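Phosphate-specific transport system accessory protein PhoU homolog (Pseudomonas aeruginosa, PDB 4Q25) probably plays a role in regulating phosphate uptake, as a homodimeric cytoplasmic accessory protein of the phosphate-specific transport (Pst) system. Local coordinates at residues S49-D59 and G104-I115; D152-D163 and G205-I216. All coordinates share one frame; numbering follows the deposited sequence.

Interaction 1 (S49-D59 and G104-I115)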
loop_
_atom_site.group_PDB
_atom_site.type_symbol
_atom_site.label_atom_id
_atom_site.label_comp_id
_atom_site.label_asym_id
_atom_site.label_seq_id
_atom_site.Cartn_x
_atom_site.Cartn_y
_atom_site.Cartn_z
ATOM N N SER A 49 2.660 17.446 18.580
ATOM C CA SER A 49 3.219 16.142 18.847
ATOM C C SER A 49 2.300 15.231 19.581
ATOM O O SER A 49 2.286 14.043 19.315
ATOM C CB SER A 49 4.495 16.281 19.678
ATOM O OG SER A 49 5.503 16.572 18.749
ATOM N N GLY A 50 1.591 15.781 20.550
ATOM C CA GLY A 50 0.635 15.010 21.317
ATOM C C GLY A 50 -0.452 14.455 20.416
ATOM O O GLY A 50 -0.782 13.281 20.480
ATOM N N LEU A 51 -0.992 15.298 19.545
ATOM C CA LEU A 51 -2.054 14.849 18.647
ATOM C C LEU A 51 -1.485 13.811 17.693
ATOM O O LEU A 51 -2.139 12.823 17.376
ATOM C CB LEU A 51 -2.659 16.018 17.861
ATOM C CG LEU A 51 -3.858 15.719 16.936
ATOM C CD1 LEU A 51 -5.004 15.081 17.704
ATOM C CD2 LEU A 51 -4.374 16.987 16.271
ATOM N N ALA A 52 -0.257 14.027 17.229
ATOM C CA ALA A 52 0.360 13.089 16.305
ATOM C C ALA A 52 0.542 11.717 16.946
ATOM O O ALA A 52 0.172 10.691 16.362
ATOM C CB ALA A 52 1.665 13.625 15.810
ATOM N N GLN A 53 1.062 11.682 18.167
ATOM C CA GLN A 53 1.160 10.399 18.876
ATOM C C GLN A 53 -0.209 9.711 19.092
ATOM O O GLN A 53 -0.335 8.487 19.000
ATOM C CB GLN A 53 1.837 10.564 20.226
ATOM C CG GLN A 53 2.095 9.233 20.914
ATOM C CD GLN A 53 2.966 8.309 20.089
ATOM O OE1 GLN A 53 3.663 8.740 19.165
ATOM N NE2 GLN A 53 2.937 7.036 20.418
ATOM N N GLN A 54 -1.229 10.500 19.370
ATOM C CA GLN A 54 -2.572 9.938 19.565
ATOM C C GLN A 54 -3.046 9.179 18.330
ATOM O O GLN A 54 -3.687 8.139 18.453
ATOM C CB GLN A 54 -3.541 11.046 19.914
ATOM C CG GLN A 54 -4.976 10.618 20.154
ATOM C CD GLN A 54 -5.823 11.796 20.623
ATOM O OE1 GLN A 54 -5.373 12.579 21.464
ATOM N NE2 GLN A 54 -7.034 11.946 20.066
ATOM N N VAL A 55 -2.667 9.678 17.147
ATOM C CA VAL A 55 -3.011 9.054 15.891
ATOM C C VAL A 55 -2.319 7.702 15.712
ATOM O O VAL A 55 -2.892 6.780 15.151
ATOM C CB VAL A 55 -2.664 9.968 14.705
ATOM C CG1 VAL A 55 -2.621 9.193 13.414
ATOM C CG2 VAL A 55 -3.627 11.128 14.662
ATOM N N ARG A 56 -1.067 7.593 16.072
ATOM C CA ARG A 56 -0.391 6.330 15.954
ATOM C C ARG A 56 -0.981 5.281 16.868
ATOM O O ARG A 56 -1.108 4.162 16.513
ATOM C CB ARG A 56 1.098 6.489 16.177
ATOM C CG ARG A 56 1.571 7.890 15.935
ATOM C CD ARG A 56 2.805 7.975 15.092
ATOM N NE ARG A 56 3.602 6.772 15.178
ATOM C CZ ARG A 56 4.696 6.640 15.904
ATOM N NH1 ARG A 56 5.133 7.647 16.631
ATOM N NH2 ARG A 56 5.352 5.493 15.898
ATOM N N GLU A 57 -1.336 5.667 18.061
ATOM C CA GLU A 57 -1.907 4.758 19.036
ATOM C C GLU A 57 -3.313 4.235 18.689
ATOM O O GLU A 57 -3.819 3.339 19.348
ATOM C CB GLU A 57 -1.937 5.435 20.412
ATOM C CG GLU A 57 -0.540 5.619 20.981
ATOM C CD GLU A 57 -0.518 6.511 22.185
ATOM O OE1 GLU A 57 -1.597 7.043 22.548
ATOM O OE2 GLU A 57 0.590 6.680 22.748
ATOM N N ILE A 58 -3.955 4.810 17.685
ATOM C CA ILE A 58 -5.263 4.341 17.254
ATOM C C ILE A 58 -5.035 3.217 16.238
ATOM O O ILE A 58 -5.894 2.352 16.025
ATOM C CB ILE A 58 -6.077 5.506 16.641
ATOM C CG1 ILE A 58 -6.539 6.474 17.738
ATOM C CG2 ILE A 58 -7.295 5.004 15.877
ATOM C CD1 ILE A 58 -6.764 7.900 17.256
ATOM N N ASP A 59 -3.854 3.219 15.630
ATOM C CA ASP A 59 -3.622 2.397 14.462
ATOM C C ASP A 59 -3.739 0.914 14.809
ATOM O O ASP A 59 -4.124 0.103 13.973
ATOM C CB ASP A 59 -2.295 2.765 13.752
ATOM C CG ASP A 59 -2.368 2.548 12.227
ATOM O OD1 ASP A 59 -3.477 2.752 11.604
ATOM O OD2 ASP A 59 -1.325 2.140 11.650
ATOM N N GLY A 104 -5.335 4.295 7.201
ATOM C CA GLY A 104 -4.938 4.484 8.596
ATOM C C GLY A 104 -3.430 4.420 8.778
ATOM O O GLY A 104 -2.837 5.219 9.527
ATOM N N ASP A 105 -2.788 3.491 8.082
ATOM C CA ASP A 105 -1.350 3.431 8.121
ATOM C C ASP A 105 -0.683 4.688 7.510
ATOM O O ASP A 105 0.287 5.184 8.054
ATOM C CB ASP A 105 -0.827 2.181 7.421
ATOM C CG ASP A 105 0.676 2.028 7.585
ATOM O OD1 ASP A 105 1.190 2.004 8.745
ATOM O OD2 ASP A 105 1.346 1.963 6.542
ATOM N N GLU A 106 -1.208 5.194 6.391
ATOM C CA GLU A 106 -0.662 6.398 5.802
ATOM C C GLU A 106 -0.879 7.603 6.731
ATOM O O GLU A 106 -0.025 8.444 6.827
ATOM C CB GLU A 106 -1.280 6.683 4.428
ATOM C CG GLU A 106 -0.959 5.655 3.351
ATOM C CD GLU A 106 0.518 5.574 2.998
ATOM O OE1 GLU A 106 0.916 4.542 2.408
ATOM O OE2 GLU A 106 1.293 6.516 3.297
ATOM N N ALA A 107 -2.042 7.675 7.373
ATOM C CA ALA A 107 -2.329 8.728 8.316
ATOM C C ALA A 107 -1.257 8.736 9.372
ATOM O O ALA A 107 -0.808 9.790 9.820
ATOM C CB ALA A 107 -3.676 8.524 8.976
ATOM N N SER A 108 -0.878 7.540 9.781
ATOM C CA SER A 108 0.034 7.353 10.874
ATOM C C SER A 108 1.462 7.756 10.452
ATOM O O SER A 108 2.204 8.325 11.268
ATOM C CB SER A 108 -0.075 5.930 11.450
ATOM O OG SER A 108 0.931 5.699 12.374
ATOM N N LYS A 109 1.816 7.518 9.196
ATOM C CA LYS A 109 3.051 8.086 8.641
ATOM C C LYS A 109 3.063 9.626 8.603
ATOM O O LYS A 109 4.103 10.236 8.866
ATOM C CB LYS A 109 3.349 7.564 7.249
ATOM C CG LYS A 109 3.567 6.061 7.181
ATOM C CD LYS A 109 3.888 5.651 5.746
ATOM C CE LYS A 109 3.539 4.198 5.469
ATOM N NZ LYS A 109 4.101 3.318 6.514
ATOM N N VAL A 110 1.917 10.237 8.276
ATOM C CA VAL A 110 1.776 11.707 8.287
ATOM C C VAL A 110 2.047 12.197 9.700
ATOM O O VAL A 110 2.825 13.115 9.887
ATOM C CB VAL A 110 0.388 12.176 7.786
ATOM C CG1 VAL A 110 0.179 13.678 7.965
ATOM C CG2 VAL A 110 0.259 11.832 6.321
ATOM N N ALA A 111 1.479 11.520 10.685
ATOM C CA ALA A 111 1.710 11.874 12.067
ATOM C C ALA A 111 3.173 11.748 12.450
ATOM O O ALA A 111 3.665 12.555 13.244
ATOM C CB ALA A 111 0.839 11.071 12.994
ATOM N N ARG A 112 3.882 10.759 11.916
ATOM C CA ARG A 112 5.339 10.719 12.133
ATOM C C ARG A 112 6.057 11.919 11.531
ATOM O O ARG A 112 6.958 12.451 12.155
ATOM C CB ARG A 112 5.978 9.438 11.624
ATOM C CG ARG A 112 5.638 8.235 12.516
ATOM C CD ARG A 112 6.694 7.146 12.439
ATOM N NE ARG A 112 6.686 6.387 11.177
ATOM C CZ ARG A 112 7.571 6.515 10.174
ATOM N NH1 ARG A 112 8.561 7.402 10.220
ATOM N NH2 ARG A 112 7.453 5.743 9.097
ATOM N N ARG A 113 5.662 12.335 10.330
ATOM C CA ARG A 113 6.254 13.516 9.719
ATOM C C ARG A 113 5.965 14.711 10.581
ATOM O O ARG A 113 6.793 15.540 10.720
ATOM C CB ARG A 113 5.683 13.796 8.319
ATOM C CG ARG A 113 5.851 12.695 7.311
ATOM C CD ARG A 113 7.232 12.122 7.401
ATOM N NE ARG A 113 7.227 10.781 6.864
ATOM C CZ ARG A 113 8.088 9.833 7.219
ATOM N NH1 ARG A 113 7.998 8.637 6.651
ATOM N NH2 ARG A 113 9.043 10.091 8.127
ATOM N N ALA A 114 4.777 14.783 11.156
ATOM C CA ALA A 114 4.403 15.887 12.027
ATOM C C ALA A 114 5.372 16.038 13.205
ATOM O O ALA A 114 5.752 17.137 13.578
ATOM C CB ALA A 114 2.972 15.681 12.534
ATOM N N ILE A 115 5.703 14.917 13.827
ATOM C CA ILE A 115 6.579 14.888 14.980
ATOM C C ILE A 115 7.971 15.288 14.540
ATOM O O ILE A 115 8.584 16.161 15.151
ATOM C CB ILE A 115 6.578 13.493 15.642
ATOM C CG1 ILE A 115 5.261 13.262 16.373
ATOM C CG2 ILE A 115 7.738 13.327 16.610
ATOM C CD1 ILE A 115 4.990 11.789 16.652
#
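Ala-52 and Ala-111 lie where helix 49-56 and segment 104-115 run antiparallel, with axes 8.5 Å apart at closest and directions 154° apart. This is helix packing in the first PhoU domain, an up-and-down helical bundle. Small residues keep the centre close. Ala-52 CB reaches Ala-111 CB at 3.9 Å and also meets Ala-114 CB. Val-55 lays CG1 against Ala-111 CB at 4.0 Å. Ala-52 also touches Ala-43, and Val-55 touches Asp-39, both of helix 15-45.

Two side chains interlock in knobs-into-holes fashion. Ile-115 has CG1 anti to the carbonyl carbon (chi1 -73°), which brings CG1 to 3.7 Å from Ala-52 CB. It sits among Ser-49, Ala-52, Gln-53 and Arg-56. Arg-56 fills the hole formed by Ser-108, Ala-111, Arg-112 and Ile-115. Its chain is bent twice and crosses that of Arg-112 at about a right angle. Arg-112 CG lies over one guanidinium face, 3.7 Å from Arg-56 NE. The two guanidinium planes stand 77° apart, so the groups do not stack.

At the far end, Asp-59 OD1 rests 3.3 Å from Gly-104 C, where there is no side chain to obstruct it. The carboxylate planes of Asp-59 and Asp-105 are nearly parallel, and the like-charged OD2 of Asp-59 and OD1 of Asp-105 lie 3.8 Å apart. The other oxygen of Asp-105, OD2, forms a salt bridge with Lys-109 NZ at 3.1 Å.

Interaction 2 (D152-D163 and G205-I216)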
loop_
_atom_site.group_PDB
_atom_site.type_symbol
_atom_site.label_atom_id
_atom_site.label_comp_id
_atom_site.label_asym_id
_atom_site.label_seq_id
_atom_site.Cartn_x
_atom_site.Cartn_y
_atom_site.Cartn_z
ATOM N N ASP A 152 -24.634 4.291 -3.711
ATOM C CA ASP A 152 -24.731 5.408 -4.634
ATOM C C ASP A 152 -23.515 5.437 -5.558
ATOM O O ASP A 152 -22.496 6.086 -5.266
ATOM C CB ASP A 152 -24.863 6.686 -3.805
ATOM C CG ASP A 152 -25.042 7.926 -4.644
ATOM O OD1 ASP A 152 -24.631 7.926 -5.837
ATOM O OD2 ASP A 152 -25.575 8.916 -4.070
ATOM N N ALA A 153 -23.619 4.739 -6.681
ATOM C CA ALA A 153 -22.511 4.654 -7.614
ATOM C C ALA A 153 -22.302 5.917 -8.438
ATOM O O ALA A 153 -21.338 5.997 -9.201
ATOM C CB ALA A 153 -22.663 3.449 -8.531
ATOM N N ASP A 154 -23.182 6.903 -8.283
ATOM C CA ASP A 154 -22.997 8.213 -8.935
ATOM C C ASP A 154 -21.933 8.986 -8.164
ATOM O O ASP A 154 -20.953 9.411 -8.736
ATOM C CB ASP A 154 -24.306 9.037 -8.960
ATOM C CG ASP A 154 -25.537 8.198 -9.297
ATOM O OD1 ASP A 154 -25.418 7.284 -10.148
ATOM O OD2 ASP A 154 -26.611 8.457 -8.700
ATOM N N LEU A 155 -22.153 9.170 -6.864
ATOM C CA LEU A 155 -21.192 9.814 -5.988
ATOM C C LEU A 155 -19.828 9.134 -6.122
ATOM O O LEU A 155 -18.803 9.788 -6.340
ATOM C CB LEU A 155 -21.660 9.723 -4.540
ATOM C CG LEU A 155 -20.752 10.416 -3.535
ATOM C CD1 LEU A 155 -20.393 11.826 -4.007
ATOM C CD2 LEU A 155 -21.413 10.466 -2.161
ATOM N N ALA A 156 -19.857 7.809 -6.044
ATOM C CA ALA A 156 -18.671 6.986 -6.110
ATOM C C ALA A 156 -17.870 7.295 -7.330
ATOM O O ALA A 156 -16.623 7.361 -7.264
ATOM C CB ALA A 156 -19.042 5.513 -6.106
ATOM N N LEU A 157 -18.569 7.479 -8.449
ATOM C CA LEU A 157 -17.878 7.738 -9.711
ATOM C C LEU A 157 -17.078 9.029 -9.642
ATOM O O LEU A 157 -15.945 9.087 -10.124
ATOM C CB LEU A 157 -18.857 7.793 -10.900
ATOM C CG LEU A 157 -18.265 8.221 -12.249
ATOM C CD1 LEU A 157 -17.010 7.428 -12.592
ATOM C CD2 LEU A 157 -19.294 8.100 -13.382
ATOM N N SER A 158 -17.669 10.062 -9.048
ATOM C CA SER A 158 -17.034 11.379 -9.006
ATOM C C SER A 158 -15.801 11.378 -8.077
ATOM O O SER A 158 -14.771 11.973 -8.399
ATOM C CB SER A 158 -18.032 12.423 -8.563
ATOM O OG SER A 158 -18.751 11.916 -7.466
ATOM N N VAL A 159 -15.916 10.685 -6.943
ATOM C CA VAL A 159 -14.763 10.396 -6.088
ATOM C C VAL A 159 -13.611 9.860 -6.921
ATOM O O VAL A 159 -12.513 10.466 -6.997
ATOM C CB VAL A 159 -15.109 9.394 -4.990
ATOM C CG1 VAL A 159 -13.850 8.927 -4.275
ATOM C CG2 VAL A 159 -16.077 10.020 -3.997
ATOM N N ALA A 160 -13.860 8.743 -7.578
ATOM C CA ALA A 160 -12.837 8.130 -8.421
ATOM C C ALA A 160 -12.265 9.103 -9.443
ATOM O O ALA A 160 -11.061 9.098 -9.720
ATOM C CB ALA A 160 -13.405 6.900 -9.122
ATOM N N GLN A 161 -13.123 9.944 -10.008
ATOM C CA GLN A 161 -12.679 10.933 -10.984
ATOM C C GLN A 161 -11.872 12.043 -10.343
ATOM O O GLN A 161 -10.966 12.586 -10.962
ATOM C CB GLN A 161 -13.880 11.563 -11.693
ATOM C CG GLN A 161 -14.545 10.675 -12.734
ATOM C CD GLN A 161 -15.921 11.199 -13.135
ATOM O OE1 GLN A 161 -16.496 12.057 -12.455
ATOM N NE2 GLN A 161 -16.466 10.670 -14.236
ATOM N N TYR A 162 -12.210 12.406 -9.111
ATOM C CA TYR A 162 -11.499 13.493 -8.445
ATOM C C TYR A 162 -10.060 13.126 -8.074
ATOM O O TYR A 162 -9.269 14.014 -7.766
ATOM C CB TYR A 162 -12.228 13.942 -7.194
ATOM C CG TYR A 162 -11.870 15.355 -6.785
ATOM C CD1 TYR A 162 -12.370 16.453 -7.497
ATOM C CD2 TYR A 162 -11.041 15.602 -5.691
ATOM C CE1 TYR A 162 -12.043 17.746 -7.139
ATOM C CE2 TYR A 162 -10.718 16.897 -5.320
ATOM C CZ TYR A 162 -11.226 17.965 -6.042
ATOM O OH TYR A 162 -10.921 19.255 -5.667
ATOM N N ASP A 163 -9.741 11.828 -8.099
ATOM C CA ASP A 163 -8.418 11.357 -7.765
ATOM C C ASP A 163 -7.423 11.847 -8.772
ATOM O O ASP A 163 -6.280 12.072 -8.433
ATOM C CB ASP A 163 -8.357 9.829 -7.694
ATOM C CG ASP A 163 -7.088 9.335 -7.014
ATOM O OD1 ASP A 163 -6.669 9.973 -6.045
ATOM O OD2 ASP A 163 -6.513 8.317 -7.426
ATOM N N GLY A 205 -5.917 9.222 -0.990
ATOM C CA GLY A 205 -6.854 9.484 -2.058
ATOM C C GLY A 205 -6.937 8.351 -3.057
ATOM O O GLY A 205 -8.016 8.059 -3.544
ATOM N N ASP A 206 -5.803 7.732 -3.387
ATOM C CA ASP A 206 -5.824 6.522 -4.220
ATOM C C ASP A 206 -6.693 5.437 -3.583
ATOM O O ASP A 206 -7.477 4.824 -4.279
ATOM C CB ASP A 206 -4.424 5.986 -4.469
ATOM C CG ASP A 206 -3.584 6.909 -5.294
ATOM O OD1 ASP A 206 -4.093 7.949 -5.792
ATOM O OD2 ASP A 206 -2.382 6.601 -5.397
ATOM N N HIS A 207 -6.596 5.230 -2.264
ATOM C CA HIS A 207 -7.417 4.211 -1.599
ATOM C C HIS A 207 -8.918 4.569 -1.474
ATOM O O HIS A 207 -9.787 3.700 -1.494
ATOM C CB HIS A 207 -6.848 3.863 -0.226
ATOM C CG HIS A 207 -5.553 3.119 -0.284
ATOM N ND1 HIS A 207 -5.483 1.782 -0.595
ATOM C CD2 HIS A 207 -4.283 3.517 -0.031
ATOM C CE1 HIS A 207 -4.221 1.399 -0.557
ATOM N NE2 HIS A 207 -3.475 2.442 -0.240
ATOM N N ALA A 208 -9.223 5.837 -1.303
ATOM C CA ALA A 208 -10.606 6.275 -1.348
ATOM C C ALA A 208 -11.205 5.959 -2.711
ATOM O O ALA A 208 -12.331 5.514 -2.800
ATOM C CB ALA A 208 -10.701 7.768 -1.091
ATOM N N ARG A 209 -10.433 6.202 -3.757
ATOM C CA ARG A 209 -10.803 5.899 -5.125
ATOM C C ARG A 209 -11.052 4.427 -5.304
ATOM O O ARG A 209 -12.052 4.060 -5.896
ATOM C CB ARG A 209 -9.720 6.372 -6.092
ATOM C CG ARG A 209 -9.973 6.088 -7.556
ATOM C CD ARG A 209 -9.057 5.001 -8.088
ATOM N NE ARG A 209 -7.766 5.535 -8.504
ATOM C CZ ARG A 209 -6.577 5.061 -8.122
ATOM N NH1 ARG A 209 -6.481 4.014 -7.299
ATOM N NH2 ARG A 209 -5.464 5.645 -8.571
ATOM N N ASN A 210 -10.155 3.583 -4.790
ATOM C CA ASN A 210 -10.375 2.124 -4.847
ATOM C C ASN A 210 -11.681 1.707 -4.174
ATOM O O ASN A 210 -12.412 0.884 -4.717
ATOM C CB ASN A 210 -9.242 1.330 -4.217
ATOM C CG ASN A 210 -7.909 1.557 -4.899
ATOM O OD1 ASN A 210 -7.842 1.949 -6.057
ATOM N ND2 ASN A 210 -6.837 1.292 -4.181
ATOM N N ILE A 211 -11.969 2.261 -3.000
ATOM C CA ILE A 211 -13.200 1.905 -2.296
ATOM C C ILE A 211 -14.428 2.369 -3.070
ATOM O O ILE A 211 -15.483 1.747 -2.985
ATOM C CB ILE A 211 -13.256 2.514 -0.904
ATOM C CG1 ILE A 211 -12.174 1.897 -0.026
ATOM C CG2 ILE A 211 -14.626 2.304 -0.284
ATOM C CD1 ILE A 211 -11.912 2.697 1.230
ATOM N N ALA A 212 -14.278 3.466 -3.810
ATOM C CA ALA A 212 -15.349 3.976 -4.656
ATOM C C ALA A 212 -15.626 3.002 -5.800
ATOM O O ALA A 212 -16.779 2.697 -6.107
ATOM C CB ALA A 212 -15.002 5.363 -5.193
ATOM N N GLU A 213 -14.554 2.505 -6.398
ATOM C CA GLU A 213 -14.639 1.590 -7.517
ATOM C C GLU A 213 -15.272 0.268 -7.088
ATOM O O GLU A 213 -15.976 -0.382 -7.874
ATOM C CB GLU A 213 -13.267 1.395 -8.158
ATOM C CG GLU A 213 -12.900 2.551 -9.086
ATOM C CD GLU A 213 -11.435 2.580 -9.541
ATOM O OE1 GLU A 213 -10.540 1.915 -8.966
ATOM O OE2 GLU A 213 -11.158 3.312 -10.504
ATOM N N LEU A 214 -15.068 -0.101 -5.829
ATOM C CA LEU A 214 -15.703 -1.290 -5.279
ATOM C C LEU A 214 -17.206 -1.073 -5.136
ATOM O O LEU A 214 -17.985 -2.011 -5.291
ATOM C CB LEU A 214 -15.093 -1.670 -3.930
ATOM C CG LEU A 214 -13.654 -2.182 -3.994
ATOM C CD1 LEU A 214 -12.993 -2.202 -2.626
ATOM C CD2 LEU A 214 -13.597 -3.570 -4.588
ATOM N N VAL A 215 -17.600 0.158 -4.829
ATOM C CA VAL A 215 -19.017 0.508 -4.698
ATOM C C VAL A 215 -19.695 0.482 -6.071
ATOM O O VAL A 215 -20.865 0.142 -6.194
ATOM C CB VAL A 215 -19.215 1.880 -4.007
ATOM C CG1 VAL A 215 -20.690 2.289 -3.993
ATOM C CG2 VAL A 215 -18.695 1.826 -2.570
ATOM N N ILE A 216 -18.938 0.827 -7.096
ATOM C CA ILE A 216 -19.436 0.768 -8.456
ATOM C C ILE A 216 -19.726 -0.690 -8.807
ATOM O O ILE A 216 -20.842 -1.037 -9.220
ATOM C CB ILE A 216 -18.414 1.383 -9.431
ATOM C CG1 ILE A 216 -18.477 2.911 -9.330
ATOM C CG2 ILE A 216 -18.690 0.942 -10.852
ATOM C CD1 ILE A 216 -17.336 3.630 -10.010
#
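Asp-163 and Arg-209 meet almost perpendicularly, with carboxylate and guanidinium planes 82° apart. Asp-163 OD2 lies over one face of the guanidinium and forms a salt bridge with NH2 of Arg-209 at 3.1 Å. No N-H of Arg-209 makes a hydrogen bond to it, so the attraction is mainly of charge. Arg-209 has CG anti to its own backbone N (chi1 179°), which sets CG 3.6 Å from Ala-160 CA. Beyond CG the chain bends twice and brings the guanidinium to Asp-163. At its edge, in the guanidinium plane, NH1 of Arg-209 donates to Asn-210 OD1 at 2.8 Å.

The Asp-206 side chain crosses that of Asp-163 at about a right angle, the two carboxylate planes 85° apart. Asp-163 OD2 and Asp-206 OD1 are only 2.9 Å apart, and both are acceptors. Arg-209 probably offsets part of this repulsion, although its pairing with Asp-206 is long. Asp-167 adds another carboxylate close to both acids. The crowding could raise the affinity of one of these groups for a proton.

Beyond the charged end the packing is apolar. Ala-212 CB lies 3.3 Å from Ala-156 O and 3.9 Å from Val-159 CG1. Ala-156 CB faces Ala-212 CB at 4.1 Å, flanked by Val-215 and Ile-216. Leu-155 N donates to Asp-152 OD1 at the N-cap, while OD2 of Asp-152 pairs with Arg-150.

Val-159 and Val-215 also touch helix 127-149. Such antiparallel packing, with small residues at the crossing, is that of the three-helix bundle of a PhoU domain.

How the interactions relate
From the N terminus, helix 15-45 leads into helix 49-56. The chain then runs through helix 59-78 and turns into helix 84-120, where interaction 1 closes the loop. Helix 127-149 follows, and the start of helix 153-183 opens interaction 2, which closes on the last helix, 188-220. The two loops are in series; they neither nest nor cross. Each lies within its own PhoU domain, on opposite sides of the chain's centre. Interactions 1 and 2 have centres about 25 Å apart and nearest atoms about 5 Å apart, without touching. The closing helices, 84-120 and 188-220, pack together, with hydrogen bonds Glu-106 to Ser-200 and His-207 to Asp-99, and so join the two domains.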